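BDI-0842-like domain-containing protein (Parabacteroides distasonis, PDB 4JM1) is of unknown function but adopts a compact alpha/beta fold resembling the prodomain of alpha-lytic protease. Local coordinates at residues Asn22-Ile27 and Gly58-Asp63. Residues are numbered along the deposited sequence; the frame is centred on the assembly and turned at random.
Sequences NGFLVI and GVLIVD
On one face of a mixed beta sheet, the Phe-24 ring lies beside the start of the neighbouring strand, with Val-59 N at its edge, and crosses Leu-60 obliquely, with Leu-60 CD1 3.8 Å from Phe-24 CG. With CG anti to its own carbonyl carbon (chi1 -69°), the ring also reaches Gly-58, where a side chain would crowd Phe-24 CE2. Further along, Val-26 CG2 meets the same Leu-60 methyl, while Val-26 CG1 packs 3.8 Å from Val-62 CG2, the two valines crossing nearly at right angles.

On the other face the strands meet through aliphatic side chains alone. Leu-25 and Val-59 run alongside each other in the same direction; Ile-27 stretches CD1 back to Val-59 CG1 (4.0 Å), and Ile-61 CD1 bends over to Ile-27 CB. Helices 3-9 and 38-50 bury this face, which suits apolar residues; beta-branched Ile-27, Val-59 and Ile-61 also favour extended backbone.

Strands 24-29 and 58-63 run parallel, joined through helix 38-50 as a beta-alpha-beta unit. Leu-25 N donates to Gly-58 O (3.0 Å, 174°), and Ile-27 N to Leu-60 O (2.8 Å). Leu-60 N and Val-62 N return bonds to Leu-25 O and Ile-27 O. Four backbone bonds thus satisfy buried polar groups, so between these central strands side chains meet by apolar contact alone.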
loop_
_atom_site.group_PDB
_atom_site.type_symbol
_atom_site.label_atom_id
_atom_site.label_comp_id
_atom_site.label_asym_id
_atom_site.label_seq_id
_atom_site.Cartn_x
_atom_site.Cartn_y
_atom_site.Cartn_z
ATOM N N ASN A 22 4.677 11.296 -3.282
ATOM C CA ASN A 22 3.898 12.113 -2.362
ATOM C C ASN A 22 3.787 11.516 -0.964
ATOM O O ASN A 22 3.053 12.043 -0.129
ATOM C CB ASN A 22 2.507 12.394 -2.950
ATOM C CG ASN A 22 1.651 11.145 -3.098
ATOM O OD1 ASN A 22 2.079 10.044 -2.776
ATOM N ND2 ASN A 22 0.439 11.316 -3.634
ATOM N N GLY A 23 4.524 10.422 -0.706
ATOM C CA GLY A 23 4.681 9.891 0.641
ATOM C C GLY A 23 3.750 8.807 1.133
ATOM O O GLY A 23 3.774 8.480 2.312
ATOM N N PHE A 24 2.934 8.254 0.243
ATOM C CA PHE A 24 2.057 7.149 0.615
ATOM C C PHE A 24 2.682 5.807 0.251
ATOM O O PHE A 24 3.403 5.679 -0.741
ATOM C CB PHE A 24 0.675 7.283 -0.040
ATOM C CG PHE A 24 -0.144 8.428 0.508
ATOM C CD1 PHE A 24 -0.054 9.688 -0.037
ATOM C CD2 PHE A 24 -0.981 8.246 1.570
ATOM C CE1 PHE A 24 -0.800 10.757 0.472
ATOM C CE2 PHE A 24 -1.736 9.305 2.092
ATOM C CZ PHE A 24 -1.655 10.546 1.534
ATOM N N LEU A 25 2.348 4.807 1.048
ATOM C CA LEU A 25 2.664 3.404 0.727
ATOM C C LEU A 25 1.418 2.816 0.092
ATOM O O LEU A 25 0.366 2.750 0.734
ATOM C CB LEU A 25 3.066 2.614 1.978
ATOM C CG LEU A 25 3.260 1.106 1.805
ATOM C CD1 LEU A 25 4.276 0.765 0.724
ATOM C CD2 LEU A 25 3.660 0.496 3.166
ATOM N N VAL A 26 1.551 2.434 -1.171
ATOM C CA VAL A 26 0.463 1.877 -1.963
ATOM C C VAL A 26 0.644 0.361 -2.062
ATOM O O VAL A 26 1.741 -0.119 -2.422
ATOM C CB VAL A 26 0.400 2.479 -3.363
ATOM C CG1 VAL A 26 -0.757 1.856 -4.164
ATOM C CG2 VAL A 26 0.261 4.018 -3.298
ATOM N N ILE A 27 -0.404 -0.359 -1.665
ATOM C CA ILE A 27 -0.394 -1.805 -1.601
ATOM C C ILE A 27 -1.517 -2.360 -2.474
ATOM O O ILE A 27 -2.686 -2.024 -2.268
ATOM C CB ILE A 27 -0.492 -2.281 -0.142
ATOM C CG1 ILE A 27 0.725 -1.724 0.663
ATOM C CG2 ILE A 27 -0.551 -3.797 -0.073
ATOM C CD1 ILE A 27 0.719 -1.961 2.145
ATOM N N GLY A 58 0.592 7.688 4.906
ATOM C CA GLY A 58 -0.504 6.769 5.058
ATOM C C GLY A 58 -0.275 5.564 4.170
ATOM O O GLY A 58 0.748 5.482 3.494
ATOM N N VAL A 59 -1.230 4.638 4.196
ATOM C CA VAL A 59 -1.306 3.494 3.290
ATOM C C VAL A 59 -2.567 3.621 2.448
ATOM O O VAL A 59 -3.649 3.986 2.966
ATOM C CB VAL A 59 -1.315 2.170 4.068
ATOM C CG1 VAL A 59 -1.840 0.979 3.209
ATOM C CG2 VAL A 59 0.096 1.919 4.609
ATOM N N LEU A 60 -2.410 3.295 1.162
ATOM C CA LEU A 60 -3.495 3.239 0.203
ATOM C C LEU A 60 -3.567 1.812 -0.311
ATOM O O LEU A 60 -2.537 1.254 -0.708
ATOM C CB LEU A 60 -3.296 4.231 -0.965
ATOM C CG LEU A 60 -3.001 5.659 -0.514
ATOM C CD1 LEU A 60 -2.567 6.481 -1.746
ATOM C CD2 LEU A 60 -4.189 6.291 0.240
ATOM N N ILE A 61 -4.773 1.238 -0.336
ATOM C CA ILE A 61 -5.009 -0.063 -0.943
ATOM C C ILE A 61 -5.610 0.120 -2.326
ATOM O O ILE A 61 -6.510 0.928 -2.506
ATOM C CB ILE A 61 -5.940 -0.956 -0.086
ATOM C CG1 ILE A 61 -5.459 -1.000 1.384
ATOM C CG2 ILE A 61 -6.077 -2.379 -0.728
ATOM C CD1 ILE A 61 -4.123 -1.686 1.658
ATOM N N VAL A 62 -5.046 -0.595 -3.296
ATOM C CA VAL A 62 -5.579 -0.646 -4.637
ATOM C C VAL A 62 -5.743 -2.117 -5.076
ATOM O O VAL A 62 -5.211 -3.040 -4.443
ATOM C CB VAL A 62 -4.622 0.107 -5.648
ATOM C CG1 VAL A 62 -4.498 1.616 -5.294
ATOM C CG2 VAL A 62 -3.260 -0.565 -5.791
ATOM N N ASP A 63 -6.547 -2.318 -6.130
ATOM C CA ASP A 63 -6.754 -3.659 -6.702
ATOM C C ASP A 63 -5.654 -3.911 -7.719
ATOM O O ASP A 63 -5.509 -3.149 -8.674
ATOM C CB ASP A 63 -8.143 -3.735 -7.331
ATOM C CG ASP A 63 -8.543 -5.145 -7.779
ATOM O OD1 ASP A 63 -7.685 -6.053 -7.894
ATOM O OD2 ASP A 63 -9.760 -5.335 -7.997
#